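Local coordinates for uncharacterized aldehyde dehydrogenase AldY (Bacillus subtilis, PDB 4DNG), which probably oxidises aldehydes to carboxylates with NAD(+) as coenzyme and may contribute to protecting the cell against stress from ethanol and related compounds, at residues A115-T119 and A165-L170; K248-L252 and E466-V470; F10-W15 and A191-E195; P156-M161 and S185-I190. One frame throughout, in Å; residues are numbered along the deposited sequence.

Interaction 1: A115-T119 and A165-L170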
loop_
_atom_site.group_PDB
_atom_site.type_symbol
_atom_site.label_atom_id
_atom_site.label_comp_id
_atom_site.label_asym_id
_atom_site.label_seq_id
_atom_site.Cartn_x
_atom_site.Cartn_y
_atom_site.Cartn_z
ATOM N N ALA A 115 -9.842 18.066 -8.299
ATOM C CA ALA A 115 -10.563 17.586 -7.113
ATOM C C ALA A 115 -12.087 17.698 -7.208
ATOM O O ALA A 115 -12.814 16.772 -6.831
ATOM C CB ALA A 115 -10.062 18.292 -5.867
ATOM N N MET A 116 -12.563 18.830 -7.715
ATOM C CA MET A 116 -13.984 19.052 -7.894
ATOM C C MET A 116 -14.681 17.986 -8.749
ATOM O O MET A 116 -15.868 17.725 -8.566
ATOM C CB MET A 116 -14.215 20.427 -8.506
ATOM C CG MET A 116 -13.872 21.575 -7.581
ATOM S SD MET A 116 -14.119 23.142 -8.419
ATOM C CE MET A 116 -12.691 24.075 -7.875
ATOM N N THR A 117 -13.948 17.379 -9.676
ATOM C CA THR A 117 -14.516 16.379 -10.577
ATOM C C THR A 117 -14.794 15.052 -9.871
ATOM O O THR A 117 -15.586 14.238 -10.353
ATOM C CB THR A 117 -13.614 16.108 -11.798
ATOM O OG1 THR A 117 -12.414 15.442 -11.382
ATOM C CG2 THR A 117 -13.263 17.407 -12.512
ATOM N N TYR A 118 -14.156 14.830 -8.731
ATOM C CA TYR A 118 -14.387 13.576 -8.021
ATOM C C TYR A 118 -14.866 13.687 -6.569
ATOM O O TYR A 118 -15.041 12.670 -5.892
ATOM C CB TYR A 118 -13.191 12.632 -8.159
ATOM C CG TYR A 118 -11.865 13.218 -7.771
ATOM C CD1 TYR A 118 -11.629 13.639 -6.468
ATOM C CD2 TYR A 118 -10.835 13.320 -8.696
ATOM C CE1 TYR A 118 -10.403 14.155 -6.095
ATOM C CE2 TYR A 118 -9.605 13.848 -8.339
ATOM C CZ TYR A 118 -9.397 14.259 -7.033
ATOM O OH TYR A 118 -8.192 14.784 -6.645
ATOM N N THR A 119 -15.105 14.913 -6.112
ATOM C CA THR A 119 -15.760 15.136 -4.832
ATOM C C THR A 119 -17.064 14.335 -4.778
ATOM O O THR A 119 -17.511 13.922 -3.709
ATOM C CB THR A 119 -16.111 16.617 -4.624
ATOM O OG1 THR A 119 -15.332 17.432 -5.506
ATOM C CG2 THR A 119 -15.849 17.023 -3.199
ATOM N N ALA A 165 -5.789 18.615 -1.259
ATOM C CA ALA A 165 -7.067 18.797 -1.977
ATOM C C ALA A 165 -7.893 17.502 -2.178
ATOM O O ALA A 165 -9.088 17.490 -1.914
ATOM C CB ALA A 165 -6.858 19.559 -3.287
ATOM N N PRO A 166 -7.261 16.405 -2.637
ATOM C CA PRO A 166 -8.010 15.136 -2.637
ATOM C C PRO A 166 -8.480 14.699 -1.242
ATOM O O PRO A 166 -9.618 14.255 -1.078
ATOM C CB PRO A 166 -7.005 14.123 -3.189
ATOM C CG PRO A 166 -5.697 14.846 -3.307
ATOM C CD PRO A 166 -6.010 16.304 -3.406
ATOM N N ALA A 167 -7.619 14.842 -0.242
ATOM C CA ALA A 167 -7.987 14.508 1.126
ATOM C C ALA A 167 -9.300 15.175 1.521
ATOM O O ALA A 167 -10.266 14.510 1.913
ATOM C CB ALA A 167 -6.890 14.929 2.080
ATOM N N ILE A 168 -9.318 16.499 1.421
ATOM C CA ILE A 168 -10.494 17.265 1.785
ATOM C C ILE A 168 -11.697 16.972 0.863
ATOM O O ILE A 168 -12.829 16.876 1.329
ATOM C CB ILE A 168 -10.159 18.770 1.856
ATOM C CG1 ILE A 168 -9.317 19.029 3.110
ATOM C CG2 ILE A 168 -11.433 19.616 1.815
ATOM C CD1 ILE A 168 -8.537 20.324 3.067
ATOM N N ALA A 169 -11.441 16.796 -0.428
ATOM C CA ALA A 169 -12.492 16.463 -1.383
ATOM C C ALA A 169 -13.253 15.209 -0.988
ATOM O O ALA A 169 -14.462 15.112 -1.206
ATOM C CB ALA A 169 -11.896 16.276 -2.763
ATOM N N LEU A 170 -12.540 14.250 -0.401
ATOM C CA LEU A 170 -13.102 12.931 -0.156
ATOM C C LEU A 170 -13.412 12.707 1.319
ATOM O O LEU A 170 -13.415 11.570 1.821
ATOM C CB LEU A 170 -12.173 11.857 -0.742
ATOM C CG LEU A 170 -12.031 11.971 -2.272
ATOM C CD1 LEU A 170 -10.780 11.286 -2.783
ATOM C CD2 LEU A 170 -13.271 11.420 -2.968
#
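Two helices of the Rossmann-type coenzyme-binding domain, 98-118 and 156-169, meet here near their C-terminal ends, with Ala115 set against Ala169. Their CB atoms lie 4.1 Å apart, and Ala165 flanks the pair; methyl groups suit an interface where the backbones come so close that the CA atoms of Thr119 and Ala169 are only 4.9 Å apart. Tyr118 reaches across beside this seam. Its CG sits between the backbone N and the carbonyl carbon (chi1 53°), which turns the ring back along its own helix: Ala115 O lies over one face, toward the rim, and the hydroxyl ends alongside Pro166, with OH 3.7 Å from CB. Leu170, just past its helix, brings CD2 to 3.6 Å from Tyr118 O. Thr119 works with both of its branches. OG1 donates to Ala115 O at 2.9 Å, approaching from the face of that carbonyl opposite to Tyr118 N, while CG2 lies against Ala169, 4.0 Å from its CB. An alanine at Thr119 would lack both branches and would probably cost Ala115 O one of its donors and open a gap beside Ala169. Arg68 NH1 spans the seam with weak hydrogen bonds to Thr119 O and Ala169 O, and helix 462-468 packs on the contact through Val465 on Tyr118 and Phe468 on Pro166 and Leu170. Close, alanine-lined helix-to-helix packing, with one aromatic ring and one aliphatic chain filling its margin, is a plain structural element of the layer of helices that backs the sheet in this aldehyde dehydrogenase fold.

Interaction 2: K248-L252 and E466-V470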
loop_
_atom_site.group_PDB
_atom_site.type_symbol
_atom_site.label_atom_id
_atom_site.label_comp_id
_atom_site.label_asym_id
_atom_site.label_seq_id
_atom_site.Cartn_x
_atom_site.Cartn_y
_atom_site.Cartn_z
ATOM N N LYS A 248 -0.462 1.559 8.156
ATOM C CA LYS A 248 -1.009 2.764 7.554
ATOM C C LYS A 248 -0.696 2.747 6.045
ATOM O O LYS A 248 0.306 2.183 5.619
ATOM C CB LYS A 248 -0.364 4.004 8.165
ATOM C CG LYS A 248 -0.310 4.102 9.690
ATOM C CD LYS A 248 0.427 5.410 10.064
ATOM C CE LYS A 248 0.504 5.668 11.575
ATOM N NZ LYS A 248 -0.745 5.492 12.395
ATOM N N ARG A 249 -1.542 3.365 5.229
ATOM C CA ARG A 249 -1.235 3.516 3.811
ATOM C C ARG A 249 -0.108 4.547 3.646
ATOM O O ARG A 249 0.159 5.316 4.546
ATOM C CB ARG A 249 -2.484 3.915 3.005
ATOM C CG ARG A 249 -3.671 2.982 3.188
ATOM C CD ARG A 249 -4.338 2.660 1.862
ATOM N NE ARG A 249 -5.232 3.722 1.402
ATOM C CZ ARG A 249 -6.563 3.653 1.406
ATOM N NH1 ARG A 249 -7.268 4.684 0.964
ATOM N NH2 ARG A 249 -7.198 2.570 1.842
ATOM N N MET A 250 0.574 4.548 2.509
ATOM C CA MET A 250 1.678 5.447 2.335
ATOM C C MET A 250 1.892 5.881 0.886
ATOM O O MET A 250 2.079 5.070 -0.003
ATOM C CB MET A 250 2.938 4.907 3.038
ATOM C CG MET A 250 3.757 3.850 2.336
ATOM S SD MET A 250 4.906 3.123 3.520
ATOM C CE MET A 250 4.102 1.567 3.891
ATOM N N ALA A 251 1.809 7.184 0.657
ATOM C CA ALA A 251 2.075 7.756 -0.658
ATOM C C ALA A 251 3.432 8.429 -0.574
ATOM O O ALA A 251 3.553 9.594 -0.207
ATOM C CB ALA A 251 0.992 8.768 -1.039
ATOM N N LEU A 252 4.455 7.663 -0.891
ATOM C CA LEU A 252 5.813 8.122 -0.809
ATOM C C LEU A 252 6.325 8.538 -2.185
ATOM O O LEU A 252 6.091 7.856 -3.173
ATOM C CB LEU A 252 6.689 7.018 -0.203
ATOM C CG LEU A 252 6.301 6.503 1.178
ATOM C CD1 LEU A 252 7.373 5.554 1.708
ATOM C CD2 LEU A 252 6.055 7.646 2.171
ATOM N N GLU A 466 -9.082 6.173 -4.982
ATOM C CA GLU A 466 -8.790 4.950 -4.224
ATOM C C GLU A 466 -7.813 5.224 -3.076
ATOM O O GLU A 466 -7.930 4.611 -2.024
ATOM C CB GLU A 466 -8.210 3.830 -5.109
ATOM C CG GLU A 466 -8.910 3.561 -6.442
ATOM C CD GLU A 466 -10.344 3.052 -6.309
ATOM O OE1 GLU A 466 -10.663 2.321 -5.341
ATOM O OE2 GLU A 466 -11.161 3.379 -7.198
ATOM N N GLU A 467 -6.861 6.142 -3.280
ATOM C CA GLU A 467 -5.799 6.391 -2.293
ATOM C C GLU A 467 -6.348 7.059 -1.050
ATOM O O GLU A 467 -5.919 6.753 0.057
ATOM C CB GLU A 467 -4.647 7.228 -2.876
ATOM C CG GLU A 467 -3.557 6.449 -3.614
ATOM C CD GLU A 467 -2.435 7.352 -4.146
ATOM O OE1 GLU A 467 -2.392 7.610 -5.373
ATOM O OE2 GLU A 467 -1.594 7.817 -3.343
ATOM N N PHE A 468 -7.326 7.937 -1.235
ATOM C CA PHE A 468 -7.861 8.751 -0.139
ATOM C C PHE A 468 -9.230 8.287 0.327
ATOM O O PHE A 468 -9.864 8.931 1.166
ATOM C CB PHE A 468 -7.873 10.240 -0.529
ATOM C CG PHE A 468 -6.493 10.822 -0.668
ATOM C CD1 PHE A 468 -5.843 11.371 0.433
ATOM C CD2 PHE A 468 -5.829 10.782 -1.892
ATOM C CE1 PHE A 468 -4.560 11.891 0.316
ATOM C CE2 PHE A 468 -4.552 11.294 -2.013
ATOM C CZ PHE A 468 -3.914 11.848 -0.907
ATOM N N THR A 469 -9.688 7.158 -0.202
ATOM C CA THR A 469 -10.946 6.581 0.280
ATOM C C THR A 469 -10.776 5.140 0.635
ATOM O O THR A 469 -9.836 4.492 0.165
ATOM C CB THR A 469 -12.089 6.688 -0.746
ATOM O OG1 THR A 469 -11.781 5.899 -1.911
ATOM C CG2 THR A 469 -12.331 8.151 -1.127
ATOM N N VAL A 470 -11.691 4.641 1.465
ATOM C CA VAL A 470 -11.767 3.211 1.726
ATOM C C VAL A 470 -12.969 2.541 1.033
ATOM O O VAL A 470 -14.027 3.143 0.791
ATOM C CB VAL A 470 -11.707 2.916 3.228
ATOM C CG1 VAL A 470 -13.052 3.172 3.892
ATOM C CG2 VAL A 470 -11.227 1.489 3.467
#
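Arg249 lays the edge of its guanidinium against the backbone of 467-469, where helix 462-468 gives way to strand 469-477. NH1 makes two bonds: one to Glu467 O at 2.6 Å, nearly straight with an N-H...O angle of 175° and lying in the guanidinium plane, the other to Thr469 O at 2.7 Å, more bent at 153°. In both cases the nitrogen stands well above the plane of the carbonyl it binds. NE adds a weak bond to Glu467 O at 3.4 Å, and with two of its nitrogens turned to one oxygen the flat group is steadied against rotation. The chain bends at chi2 and again at chi3 (-80°), which sets the guanidinium edge-on to the carbonyls. Arginine fits because its several N-H groups can serve two carbonyls that face it where the weakly bonded end of the helix passes into the strand, and its positive charge may also be favoured by that end of the helix dipole. Two residues further along the strand, Ala251 faces the same way; its CB touches Glu467 OE2 at 3.6 Å, at the end of a glutamate chain extended beyond CG. Ala251 is near Glu253, the predicted active-site glutamate, the two side chains lying about 7 Å apart. Met250, facing away, packs on Met250 of the second subunit. Strand 249-254 runs parallel to 226-231, and 469-477 runs antiparallel to 135-150, all in one mixed sheet; Arg249 crosses over Leu226 and Leu144 of the intervening strands to reach its partners.

Interaction 3: F10-W15 and A191-E195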
loop_
_atom_site.group_PDB
_atom_site.type_symbol
_atom_site.label_atom_id
_atom_site.label_comp_id
_atom_site.label_asym_id
_atom_site.label_seq_id
_atom_site.Cartn_x
_atom_site.Cartn_y
_atom_site.Cartn_z
ATOM N N PHE A 10 -1.859 26.752 11.710
ATOM C CA PHE A 10 -3.294 26.911 11.637
ATOM C C PHE A 10 -3.832 25.607 12.183
ATOM O O PHE A 10 -3.790 24.585 11.500
ATOM C CB PHE A 10 -3.759 27.178 10.205
ATOM C CG PHE A 10 -5.224 27.493 10.073
ATOM C CD1 PHE A 10 -5.700 28.781 10.256
ATOM C CD2 PHE A 10 -6.131 26.508 9.713
ATOM C CE1 PHE A 10 -7.064 29.075 10.125
ATOM C CE2 PHE A 10 -7.497 26.800 9.570
ATOM C CZ PHE A 10 -7.963 28.086 9.770
ATOM N N ILE A 11 -4.298 25.667 13.435
ATOM C CA ILE A 11 -4.887 24.542 14.144
ATOM C C ILE A 11 -6.334 24.869 14.526
ATOM O O ILE A 11 -6.635 25.977 14.972
ATOM C CB ILE A 11 -4.022 24.126 15.373
ATOM C CG1 ILE A 11 -2.570 23.824 14.929
ATOM C CG2 ILE A 11 -4.601 22.890 16.046
ATOM C CD1 ILE A 11 -1.509 23.845 16.023
ATOM N N ASN A 12 -7.226 23.906 14.295
ATOM C CA ASN A 12 -8.644 23.990 14.669
ATOM C C ASN A 12 -9.283 25.319 14.329
ATOM O O ASN A 12 -10.067 25.863 15.100
ATOM C CB ASN A 12 -8.836 23.668 16.164
ATOM C CG ASN A 12 -10.276 23.268 16.515
ATOM O OD1 ASN A 12 -11.043 22.771 15.679
ATOM N ND2 ASN A 12 -10.642 23.491 17.768
ATOM N N GLY A 13 -8.927 25.857 13.172
ATOM C CA GLY A 13 -9.558 27.066 12.680
ATOM C C GLY A 13 -8.914 28.314 13.220
ATOM O O GLY A 13 -9.453 29.404 13.027
ATOM N N LYS A 14 -7.768 28.171 13.895
ATOM C CA LYS A 14 -7.083 29.328 14.505
ATOM C C LYS A 14 -5.601 29.424 14.185
ATOM O O LYS A 14 -4.888 28.408 14.104
ATOM C CB LYS A 14 -7.207 29.314 16.036
ATOM C CG LYS A 14 -8.584 29.032 16.617
ATOM C CD LYS A 14 -9.431 30.282 16.641
ATOM C CE LYS A 14 -10.469 30.180 17.750
ATOM N NZ LYS A 14 -11.092 31.502 18.011
ATOM N N TRP A 15 -5.133 30.660 14.062
ATOM C CA TRP A 15 -3.701 30.951 13.981
ATOM C C TRP A 15 -3.139 30.846 15.354
ATOM O O TRP A 15 -3.540 31.566 16.255
ATOM C CB TRP A 15 -3.448 32.319 13.334
ATOM C CG TRP A 15 -4.025 32.319 11.947
ATOM C CD1 TRP A 15 -5.282 32.778 11.538
ATOM C CD2 TRP A 15 -3.433 31.713 10.754
ATOM N NE1 TRP A 15 -5.485 32.525 10.199
ATOM C CE2 TRP A 15 -4.405 31.909 9.665
ATOM C CE3 TRP A 15 -2.211 31.101 10.472
ATOM C CZ2 TRP A 15 -4.149 31.490 8.370
ATOM C CZ3 TRP A 15 -1.967 30.668 9.161
ATOM C CH2 TRP A 15 -2.910 30.865 8.138
ATOM N N ALA A 191 -3.547 27.210 3.998
ATOM C CA ALA A 191 -4.476 27.371 5.137
ATOM C C ALA A 191 -5.337 28.626 5.001
ATOM O O ALA A 191 -6.559 28.588 5.209
ATOM C CB ALA A 191 -3.734 27.372 6.458
ATOM N N LYS A 192 -4.721 29.732 4.614
ATOM C CA LYS A 192 -5.498 30.961 4.421
ATOM C C LYS A 192 -6.601 30.784 3.353
ATOM O O LYS A 192 -7.724 31.269 3.501
ATOM C CB LYS A 192 -4.573 32.137 4.086
ATOM C CG LYS A 192 -5.282 33.476 3.977
ATOM C CD LYS A 192 -5.412 34.223 5.295
ATOM C CE LYS A 192 -6.397 35.394 5.170
ATOM N NZ LYS A 192 -6.128 36.377 4.070
ATOM N N ALA A 193 -6.262 30.075 2.282
ATOM C CA ALA A 193 -7.193 29.827 1.195
ATOM C C ALA A 193 -8.402 29.031 1.656
ATOM O O ALA A 193 -9.529 29.352 1.284
ATOM C CB ALA A 193 -6.480 29.096 0.069
ATOM N N PHE A 194 -8.177 27.995 2.468
ATOM C CA PHE A 194 -9.269 27.139 2.869
ATOM C C PHE A 194 -10.105 27.788 3.952
ATOM O O PHE A 194 -11.331 27.572 4.030
ATOM C CB PHE A 194 -8.760 25.752 3.271
ATOM C CG PHE A 194 -8.531 24.847 2.096
ATOM C CD1 PHE A 194 -9.605 24.215 1.470
ATOM C CD2 PHE A 194 -7.251 24.669 1.577
ATOM C CE1 PHE A 194 -9.398 23.392 0.369
ATOM C CE2 PHE A 194 -7.037 23.843 0.487
ATOM C CZ PHE A 194 -8.105 23.208 -0.120
ATOM N N GLU A 195 -9.445 28.608 4.765
ATOM C CA GLU A 195 -10.150 29.389 5.752
ATOM C C GLU A 195 -11.070 30.360 5.015
ATOM O O GLU A 195 -12.268 30.469 5.322
ATOM C CB GLU A 195 -9.177 30.139 6.670
ATOM C CG GLU A 195 -9.790 31.403 7.276
ATOM C CD GLU A 195 -8.908 32.059 8.302
ATOM O OE1 GLU A 195 -7.767 32.406 7.950
ATOM O OE2 GLU A 195 -9.369 32.240 9.453
#
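Ala191 meets the N-terminal hairpin first, its CB lying 3.8 Å from Phe10 CB and 4.0 Å from Trp15 CH2. A side chain this small lets both aromatic residues come down close to the helix. Next, Lys192 borders the outer rim of the indole: its backbone N is near the ring edge at CH2, and its aliphatic CD lies 4.3 Å from Trp15 CZ2, while NZ turns away to the hydroxyl of Tyr78. A turn after Ala191, Glu195 completes the contact. With CG anti to the backbone N (chi1 154°) and the chain extended beyond it, the carboxylate reaches the pyrrole edge of Trp15, whose NE1 donates to OE1 at 3.2 Å. The bond lies near the indole plane and meets OE1 on its syn side, with an N-H...O angle of 151°. Glu195 CB also rests 3.9 Å from Phe10 CZ, so a single residue supplies hydrocarbon to one ring and an acceptor to the other. The rings brace each other too: Phe10 points CD1 at the centre of one indole face, 3.4 Å above its plane. Asn12 and Gly13 form the type I' turn that brings strands 9-11 and 14-16 together. This hairpin lies on helix 183-196, with Phe10 bonded through its backbone to Val206 of strand 204-206 and Ile11 resting on Ile52 of helix 43-60.

Interaction 4: P156-M161 and S185-I190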
loop_
_atom_site.group_PDB
_atom_site.type_symbol
_atom_site.label_atom_id
_atom_site.label_comp_id
_atom_site.label_asym_id
_atom_site.label_seq_id
_atom_site.Cartn_x
_atom_site.Cartn_y
_atom_site.Cartn_z
ATOM N N PRO A 156 7.058 23.278 -2.826
ATOM C CA PRO A 156 6.265 23.115 -1.589
ATOM C C PRO A 156 4.747 23.207 -1.794
ATOM O O PRO A 156 4.013 22.407 -1.233
ATOM C CB PRO A 156 6.733 24.300 -0.724
ATOM C CG PRO A 156 7.259 25.301 -1.713
ATOM C CD PRO A 156 7.966 24.434 -2.722
ATOM N N MET A 157 4.272 24.173 -2.578
ATOM C CA MET A 157 2.840 24.433 -2.652
ATOM C C MET A 157 2.116 23.381 -3.498
ATOM O O MET A 157 1.069 22.838 -3.111
ATOM C CB MET A 157 2.569 25.831 -3.191
ATOM C CG MET A 157 1.084 26.073 -3.374
ATOM S SD MET A 157 0.601 27.740 -3.817
ATOM C CE MET A 157 1.096 28.688 -2.375
ATOM N N ASN A 158 2.695 23.096 -4.654
ATOM C CA ASN A 158 2.175 22.088 -5.537
ATOM C C ASN A 158 2.045 20.732 -4.821
ATOM O O ASN A 158 0.965 20.124 -4.831
ATOM C CB ASN A 158 3.090 22.022 -6.762
ATOM C CG ASN A 158 2.790 20.857 -7.663
ATOM O OD1 ASN A 158 1.696 20.748 -8.210
ATOM N ND2 ASN A 158 3.774 19.983 -7.842
ATOM N N LEU A 159 3.124 20.280 -4.179
ATOM C CA LEU A 159 3.157 18.957 -3.547
ATOM C C LEU A 159 2.249 18.852 -2.328
ATOM O O LEU A 159 1.578 17.853 -2.161
ATOM C CB LEU A 159 4.600 18.542 -3.175
ATOM C CG LEU A 159 5.566 18.260 -4.340
ATOM C CD1 LEU A 159 6.937 17.811 -3.850
ATOM C CD2 LEU A 159 5.006 17.242 -5.332
ATOM N N SER A 160 2.260 19.873 -1.474
ATOM C CA SER A 160 1.308 19.988 -0.393
ATOM C C SER A 160 -0.134 19.840 -0.917
ATOM O O SER A 160 -0.902 18.994 -0.434
ATOM C CB SER A 160 1.493 21.335 0.337
ATOM O OG SER A 160 2.780 21.412 0.951
ATOM N N MET A 161 -0.509 20.646 -1.907
ATOM C CA MET A 161 -1.890 20.623 -2.383
ATOM C C MET A 161 -2.201 19.279 -3.068
ATOM O O MET A 161 -3.354 18.829 -3.109
ATOM C CB MET A 161 -2.130 21.790 -3.326
ATOM C CG MET A 161 -3.542 21.921 -3.835
ATOM S SD MET A 161 -4.509 22.431 -2.429
ATOM C CE MET A 161 -4.083 24.175 -2.370
ATOM N N SER A 185 4.623 29.186 1.622
ATOM C CA SER A 185 4.118 28.677 0.359
ATOM C C SER A 185 3.727 27.224 0.465
ATOM O O SER A 185 2.832 26.787 -0.232
ATOM C CB SER A 185 5.121 28.883 -0.765
ATOM O OG SER A 185 6.407 28.687 -0.284
ATOM N N GLY A 186 4.383 26.482 1.353
ATOM C CA GLY A 186 4.034 25.090 1.566
ATOM C C GLY A 186 2.927 24.841 2.591
ATOM O O GLY A 186 2.474 23.708 2.741
ATOM N N GLY A 187 2.480 25.871 3.299
ATOM C CA GLY A 187 1.462 25.674 4.341
ATOM C C GLY A 187 0.502 26.815 4.594
ATOM O O GLY A 187 -0.705 26.670 4.429
ATOM N N THR A 188 1.025 27.964 4.995
ATOM C CA THR A 188 0.133 29.001 5.548
ATOM C C THR A 188 -0.811 29.629 4.516
ATOM O O THR A 188 -1.983 29.895 4.822
ATOM C CB THR A 188 0.893 30.102 6.311
ATOM O OG1 THR A 188 1.911 30.657 5.469
ATOM C CG2 THR A 188 1.532 29.533 7.565
ATOM N N ILE A 189 -0.299 29.858 3.305
ATOM C CA ILE A 189 -1.100 30.418 2.222
ATOM C C ILE A 189 -2.261 29.472 1.910
ATOM O O ILE A 189 -3.410 29.915 1.730
ATOM C CB ILE A 189 -0.255 30.693 0.960
ATOM C CG1 ILE A 189 0.654 31.885 1.187
ATOM C CG2 ILE A 189 -1.137 30.976 -0.249
ATOM C CD1 ILE A 189 1.730 32.003 0.127
ATOM N N ILE A 190 -1.958 28.175 1.884
ATOM C CA ILE A 190 -2.954 27.146 1.630
ATOM C C ILE A 190 -4.003 27.179 2.745
ATOM O O ILE A 190 -5.207 27.201 2.465
ATOM C CB ILE A 190 -2.312 25.753 1.496
ATOM C CG1 ILE A 190 -1.747 25.589 0.099
ATOM C CG2 ILE A 190 -3.345 24.660 1.733
ATOM C CD1 ILE A 190 -0.694 24.506 -0.022
#
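Met157 threads between Ser185, Ile189 and Ile190 from CB to its methyl. CB lies against Ser185 O at 3.1 Å; CG, held anti to the backbone N (chi1 176°), passes Ile190 CD1 at 4.1 Å; beyond SD, the bend at chi3 brings CE back to 3.3 Å from Ser185 O and sets it 3.8 Å from Ile189 CG2. The chain runs counter to Ile190 alongside it and lies athwart Ile189, a course that a flexible, unbranched methionine can follow. An alanine in its place would probably open a gap between these two isoleucines. Ile190 CD1 also touches Ser160 CB, and Met161 CE packs on Ile190 CG1 at 3.7 Å. Gly186 suits the place where the two backbones come nearest, its CA 3.6 Å from Pro156 CB, where a side chain would be crowded by the proline. Ser160 OG is engaged by Ser151 and His176. The axes of the two segments approach to 7.9 Å and cross at -68°. Helix 156-169 links parallel strands 135-150 and 173-177, helix 183-196 links 173-177 and 204-206, both as beta-alpha-beta crossovers, and helix 83-94 closes over Met157 with Ile86 and Ile90.

In the fold
Helix 156-169 carries interaction 4 near its start and interaction 1 at its end, their centres 16 Å apart; helix 183-196 likewise joins interaction 4 to interaction 3, 13 Å away. Interactions 1 and 4 alternate along the chain, both nested inside the long loop that interaction 3 closes, and interaction 2 comes later, bringing the C-terminal part back. It touches interaction 1 where Phe468 meets Ala167 and Thr469 meets Leu170, but stays about 12 Å from interaction 3 at the nearest atoms. Trp15 CH2 against Thr188 O connects interactions 3 and 4. Together they tie the N-terminal hairpin, the crossover helices and the returning C-terminal segment around one sheet of the coenzyme-binding domain.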